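Local coordinates for protein putative oxidoreductase (Gluconobacter oxydans, PDB 3WJ7) that is a putative oxidoreductase of the short-chain dehydrogenase/reductase (SDR) family and probably uses a nicotinamide coenzyme, at residues A[99-111]-A[156-168]. Residues are numbered along the deposited sequence; the frame is centred on the assembly and turned at random.
Sequences MKANVEGTRNLML and LSKYRAEQEVLRL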
loop_
_atom_site.group_PDB
_atom_site.type_symbol
_atom_site.label_atom_id
_atom_site.label_comp_id
_atom_site.label_asym_id
_atom_site.label_seq_id
_atom_site.Cartn_x
_atom_site.Cartn_y
_atom_site.Cartn_z
ATOM N N MET A 99 -3.547 -4.413 -7.433
ATOM C CA MET A 99 -4.507 -5.434 -7.061
ATOM C C MET A 99 -5.972 -4.930 -7.181
ATOM O O MET A 99 -6.811 -5.628 -7.692
ATOM C CB MET A 99 -4.212 -5.917 -5.652
ATOM C CG MET A 99 -5.343 -6.768 -5.098
ATOM S SD MET A 99 -5.117 -7.266 -3.405
ATOM C CE MET A 99 -5.574 -5.703 -2.620
ATOM N N LYS A 100 -6.279 -3.716 -6.771
ATOM C CA LYS A 100 -7.623 -3.223 -7.008
ATOM C C LYS A 100 -7.938 -3.138 -8.504
ATOM O O LYS A 100 -8.963 -3.593 -8.953
ATOM C CB LYS A 100 -7.829 -1.868 -6.354
ATOM C CG LYS A 100 -9.248 -1.362 -6.351
ATOM C CD LYS A 100 -9.251 0.069 -5.805
ATOM C CE LYS A 100 -10.612 0.764 -5.929
ATOM N NZ LYS A 100 -10.682 2.038 -5.147
ATOM N N ALA A 101 -7.036 -2.584 -9.280
ATOM C CA ALA A 101 -7.282 -2.396 -10.689
ATOM C C ALA A 101 -7.429 -3.780 -11.372
ATOM O O ALA A 101 -8.229 -3.931 -12.280
ATOM C CB ALA A 101 -6.169 -1.561 -11.344
ATOM N N ASN A 102 -6.696 -4.790 -10.908
ATOM C CA ASN A 102 -6.770 -6.062 -11.561
ATOM C C ASN A 102 -8.042 -6.807 -11.144
ATOM O O ASN A 102 -8.708 -7.464 -11.962
ATOM C CB ASN A 102 -5.463 -6.866 -11.395
ATOM C CG ASN A 102 -4.262 -6.255 -12.213
ATOM O OD1 ASN A 102 -4.312 -6.074 -13.453
ATOM N ND2 ASN A 102 -3.170 -5.962 -11.512
ATOM N N VAL A 103 -8.434 -6.644 -9.890
ATOM C CA VAL A 103 -9.664 -7.271 -9.452
ATOM C C VAL A 103 -10.867 -6.630 -10.153
ATOM O O VAL A 103 -11.688 -7.344 -10.744
ATOM C CB VAL A 103 -9.781 -7.325 -7.922
ATOM C CG1 VAL A 103 -11.127 -7.885 -7.508
ATOM C CG2 VAL A 103 -8.680 -8.220 -7.398
ATOM N N GLU A 104 -10.929 -5.302 -10.156
ATOM C CA GLU A 104 -11.991 -4.599 -10.830
ATOM C C GLU A 104 -11.965 -4.791 -12.324
ATOM O O GLU A 104 -13.044 -4.849 -12.941
ATOM C CB GLU A 104 -12.000 -3.083 -10.508
ATOM C CG GLU A 104 -11.603 -2.778 -9.063
ATOM C CD GLU A 104 -12.620 -1.980 -8.262
ATOM O OE1 GLU A 104 -13.683 -1.606 -8.833
ATOM O OE2 GLU A 104 -12.347 -1.745 -7.047
ATOM N N GLY A 105 -10.767 -4.860 -12.912
ATOM C CA GLY A 105 -10.617 -5.033 -14.364
ATOM C C GLY A 105 -11.264 -6.324 -14.859
ATOM O O GLY A 105 -12.002 -6.347 -15.860
ATOM N N THR A 106 -10.995 -7.392 -14.126
ATOM C CA THR A 106 -11.567 -8.697 -14.364
ATOM C C THR A 106 -13.096 -8.687 -14.217
ATOM O O THR A 106 -13.800 -9.328 -14.991
ATOM C CB THR A 106 -10.908 -9.682 -13.384
ATOM O OG1 THR A 106 -9.550 -9.857 -13.786
ATOM C CG2 THR A 106 -11.601 -11.004 -13.314
ATOM N N ARG A 107 -13.591 -7.995 -13.198
ATOM C CA ARG A 107 -15.009 -7.815 -13.020
ATOM C C ARG A 107 -15.577 -7.032 -14.250
ATOM O O ARG A 107 -16.519 -7.500 -14.896
ATOM C CB ARG A 107 -15.289 -7.130 -11.681
ATOM C CG ARG A 107 -16.758 -7.038 -11.289
ATOM C CD ARG A 107 -16.950 -6.113 -10.089
ATOM N NE ARG A 107 -18.340 -6.119 -9.603
ATOM C CZ ARG A 107 -18.815 -5.426 -8.550
ATOM N NH1 ARG A 107 -18.033 -4.639 -7.794
ATOM N NH2 ARG A 107 -20.103 -5.527 -8.235
ATOM N N ASN A 108 -14.982 -5.902 -14.631
ATOM C CA ASN A 108 -15.506 -5.209 -15.787
ATOM C C ASN A 108 -15.534 -6.168 -17.042
ATOM O O ASN A 108 -16.557 -6.280 -17.769
ATOM C CB ASN A 108 -14.725 -3.907 -16.036
ATOM C CG ASN A 108 -14.877 -2.870 -14.871
ATOM O OD1 ASN A 108 -15.847 -2.902 -14.115
ATOM N ND2 ASN A 108 -13.908 -1.957 -14.740
ATOM N N LEU A 109 -14.428 -6.865 -17.284
ATOM C CA LEU A 109 -14.355 -7.693 -18.429
ATOM C C LEU A 109 -15.472 -8.750 -18.376
ATOM O O LEU A 109 -16.217 -8.928 -19.368
ATOM C CB LEU A 109 -12.994 -8.375 -18.536
ATOM C CG LEU A 109 -12.885 -9.246 -19.791
ATOM C CD1 LEU A 109 -13.000 -8.377 -21.042
ATOM C CD2 LEU A 109 -11.569 -10.012 -19.790
ATOM N N MET A 110 -15.584 -9.436 -17.238
ATOM C CA MET A 110 -16.605 -10.465 -17.059
ATOM C C MET A 110 -18.045 -9.939 -17.231
ATOM O O MET A 110 -18.859 -10.534 -17.927
ATOM C CB MET A 110 -16.435 -11.165 -15.711
ATOM C CG MET A 110 -15.158 -11.987 -15.551
ATOM S SD MET A 110 -14.711 -13.165 -16.860
ATOM C CE MET A 110 -13.335 -12.337 -17.629
ATOM N N LEU A 111 -18.361 -8.818 -16.591
ATOM C CA LEU A 111 -19.662 -8.219 -16.755
ATOM C C LEU A 111 -19.899 -7.778 -18.206
ATOM O O LEU A 111 -20.983 -7.993 -18.738
ATOM C CB LEU A 111 -19.846 -7.069 -15.797
ATOM C CG LEU A 111 -19.977 -7.308 -14.279
ATOM C CD1 LEU A 111 -20.179 -5.970 -13.551
ATOM C CD2 LEU A 111 -21.127 -8.244 -13.966
ATOM N N LEU A 156 -2.759 -12.661 -3.099
ATOM C CA LEU A 156 -4.041 -12.085 -2.626
ATOM C C LEU A 156 -4.844 -11.564 -3.776
ATOM O O LEU A 156 -6.069 -11.784 -3.865
ATOM C CB LEU A 156 -3.824 -10.938 -1.649
ATOM C CG LEU A 156 -5.073 -10.510 -0.877
ATOM C CD1 LEU A 156 -5.691 -11.686 -0.144
ATOM C CD2 LEU A 156 -4.835 -9.370 0.105
ATOM N N SER A 157 -4.139 -10.903 -4.678
ATOM C CA SER A 157 -4.726 -10.444 -5.907
ATOM C C SER A 157 -5.286 -11.625 -6.762
ATOM O O SER A 157 -6.394 -11.560 -7.348
ATOM C CB SER A 157 -3.656 -9.733 -6.685
ATOM O OG SER A 157 -4.271 -8.866 -7.585
ATOM N N LYS A 158 -4.526 -12.713 -6.870
ATOM C CA LYS A 158 -5.043 -13.788 -7.714
ATOM C C LYS A 158 -6.235 -14.398 -6.997
ATOM O O LYS A 158 -7.229 -14.702 -7.634
ATOM C CB LYS A 158 -3.986 -14.819 -8.081
ATOM C CG LYS A 158 -2.898 -14.301 -8.995
ATOM C CD LYS A 158 -3.463 -13.945 -10.364
ATOM C CE LYS A 158 -2.387 -13.311 -11.248
ATOM N NZ LYS A 158 -2.925 -12.821 -12.557
ATOM N N TYR A 159 -6.155 -14.508 -5.669
ATOM C CA TYR A 159 -7.230 -15.085 -4.885
ATOM C C TYR A 159 -8.504 -14.232 -5.027
ATOM O O TYR A 159 -9.536 -14.765 -5.432
ATOM C CB TYR A 159 -6.830 -15.254 -3.408
ATOM C CG TYR A 159 -7.955 -15.658 -2.509
ATOM C CD1 TYR A 159 -8.342 -17.001 -2.419
ATOM C CD2 TYR A 159 -8.664 -14.703 -1.782
ATOM C CE1 TYR A 159 -9.385 -17.402 -1.592
ATOM C CE2 TYR A 159 -9.711 -15.064 -0.946
ATOM C CZ TYR A 159 -10.068 -16.415 -0.848
ATOM O OH TYR A 159 -11.127 -16.803 -0.057
ATOM N N ARG A 160 -8.429 -12.928 -4.766
ATOM C CA ARG A 160 -9.610 -12.104 -4.849
ATOM C C ARG A 160 -10.254 -12.121 -6.220
ATOM O O ARG A 160 -11.519 -12.194 -6.352
ATOM C CB ARG A 160 -9.323 -10.662 -4.435
ATOM C CG ARG A 160 -9.037 -10.566 -2.958
ATOM C CD ARG A 160 -9.162 -9.150 -2.467
ATOM N NE ARG A 160 -9.163 -9.195 -1.010
ATOM C CZ ARG A 160 -8.537 -8.309 -0.240
ATOM N NH1 ARG A 160 -7.846 -7.314 -0.786
ATOM N NH2 ARG A 160 -8.609 -8.407 1.075
ATOM N N ALA A 161 -9.411 -12.074 -7.251
ATOM C CA ALA A 161 -9.922 -12.081 -8.632
ATOM C C ALA A 161 -10.640 -13.402 -8.918
ATOM O O ALA A 161 -11.791 -13.415 -9.430
ATOM C CB ALA A 161 -8.803 -11.839 -9.635
ATOM N N GLU A 162 -10.010 -14.511 -8.541
ATOM C CA GLU A 162 -10.679 -15.785 -8.758
ATOM C C GLU A 162 -12.015 -15.791 -7.994
ATOM O O GLU A 162 -13.018 -16.264 -8.532
ATOM C CB GLU A 162 -9.815 -17.011 -8.395
ATOM C CG GLU A 162 -10.661 -18.270 -8.231
ATOM C CD GLU A 162 -9.853 -19.548 -8.078
ATOM O OE1 GLU A 162 -9.925 -20.202 -7.010
ATOM O OE2 GLU A 162 -9.135 -19.916 -9.022
ATOM N N GLN A 163 -12.045 -15.282 -6.764
ATOM C CA GLN A 163 -13.313 -15.306 -5.999
ATOM C C GLN A 163 -14.380 -14.500 -6.712
ATOM O O GLN A 163 -15.537 -14.901 -6.714
ATOM C CB GLN A 163 -13.170 -14.833 -4.553
ATOM C CG GLN A 163 -12.405 -15.799 -3.647
ATOM C CD GLN A 163 -13.020 -17.195 -3.595
ATOM O OE1 GLN A 163 -12.394 -18.168 -3.983
ATOM N NE2 GLN A 163 -14.257 -17.287 -3.120
ATOM N N GLU A 164 -13.988 -13.390 -7.341
ATOM C CA GLU A 164 -14.919 -12.617 -8.128
ATOM C C GLU A 164 -15.553 -13.433 -9.253
ATOM O O GLU A 164 -16.755 -13.396 -9.458
ATOM C CB GLU A 164 -14.243 -11.392 -8.722
ATOM C CG GLU A 164 -14.462 -10.137 -7.926
ATOM C CD GLU A 164 -15.729 -9.361 -8.324
ATOM O OE1 GLU A 164 -16.849 -9.951 -8.470
ATOM O OE2 GLU A 164 -15.596 -8.113 -8.471
ATOM N N VAL A 165 -14.727 -14.144 -10.009
ATOM C CA VAL A 165 -15.245 -14.946 -11.075
ATOM C C VAL A 165 -16.228 -15.973 -10.487
ATOM O O VAL A 165 -17.353 -16.111 -11.003
ATOM C CB VAL A 165 -14.114 -15.581 -11.897
ATOM C CG1 VAL A 165 -14.704 -16.510 -12.944
ATOM C CG2 VAL A 165 -13.270 -14.506 -12.571
ATOM N N LEU A 166 -15.844 -16.675 -9.413
ATOM C CA LEU A 166 -16.784 -17.659 -8.814
ATOM C C LEU A 166 -18.112 -17.019 -8.353
ATOM O O LEU A 166 -19.158 -17.693 -8.377
ATOM C CB LEU A 166 -16.162 -18.507 -7.680
ATOM C CG LEU A 166 -14.998 -19.373 -8.153
ATOM C CD1 LEU A 166 -14.146 -19.853 -6.993
ATOM C CD2 LEU A 166 -15.451 -20.545 -8.996
ATOM N N ARG A 167 -18.078 -15.741 -7.959
ATOM C CA ARG A 167 -19.292 -15.066 -7.493
ATOM C C ARG A 167 -20.171 -14.837 -8.726
ATOM O O ARG A 167 -21.336 -15.217 -8.749
ATOM C CB ARG A 167 -18.952 -13.757 -6.733
ATOM C CG ARG A 167 -20.079 -13.130 -5.885
ATOM C CD ARG A 167 -19.948 -11.616 -5.578
ATOM N NE ARG A 167 -19.186 -10.838 -6.568
ATOM C CZ ARG A 167 -19.670 -10.059 -7.554
ATOM N NH1 ARG A 167 -20.993 -9.881 -7.781
ATOM N NH2 ARG A 167 -18.784 -9.453 -8.343
ATOM N N LEU A 168 -19.577 -14.310 -9.791
ATOM C CA LEU A 168 -20.310 -14.096 -11.026
ATOM C C LEU A 168 -20.788 -15.373 -11.680
ATOM O O LEU A 168 -21.812 -15.367 -12.342
ATOM C CB LEU A 168 -19.490 -13.260 -12.009
ATOM C CG LEU A 168 -19.160 -11.837 -11.539
ATOM C CD1 LEU A 168 -18.066 -11.230 -12.398
ATOM C CD2 LEU A 168 -20.391 -10.946 -11.585
HETATM O O HOH W 1 -21.150 -8.033 -9.714
#
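Val103 is a knob in a hole formed by Ser157, Arg160, Ala161 and Glu164. Val103 CG1, anti to the backbone N (chi1 175°), meets CG of Glu164, while Val103 CG2 lies 3.9 Å from Arg160 CB and faces Ala161. Toward the N-terminal ends, the Met99 chain runs past Ser157, with CG 3.4 Å from Ser157 OG. A bend at chi3 (78°) brings CE to the edge of the Arg160 guanidinium. That group pairs with Glu147 and with Asp94 of the second subunit. Further along, Glu164 OE2 lies beside the extended Arg107 chain, 3.6 Å from Arg107 NE and well out of the guanidinium plane, so this salt bridge rests on charge alone. Water 1 accepts bonds from Arg107 NH2 (3.1 Å) and Arg167 NH1 (2.7 Å). Cut back to an alanine, Glu164 would probably leave the charge of Arg107 without this mate and open a gap beside Val103 CG1. On the inner side, Met110 CB packs 3.7 Å from Leu168 CD1, and Thr106 CG2 meets Val165 CG2. The axes of 99-111 and 156-168 approach to 9.0 Å and cross at -21°, as in neighbouring helices flanking the parallel part of the central sheet in a Rossmann-type SDR fold.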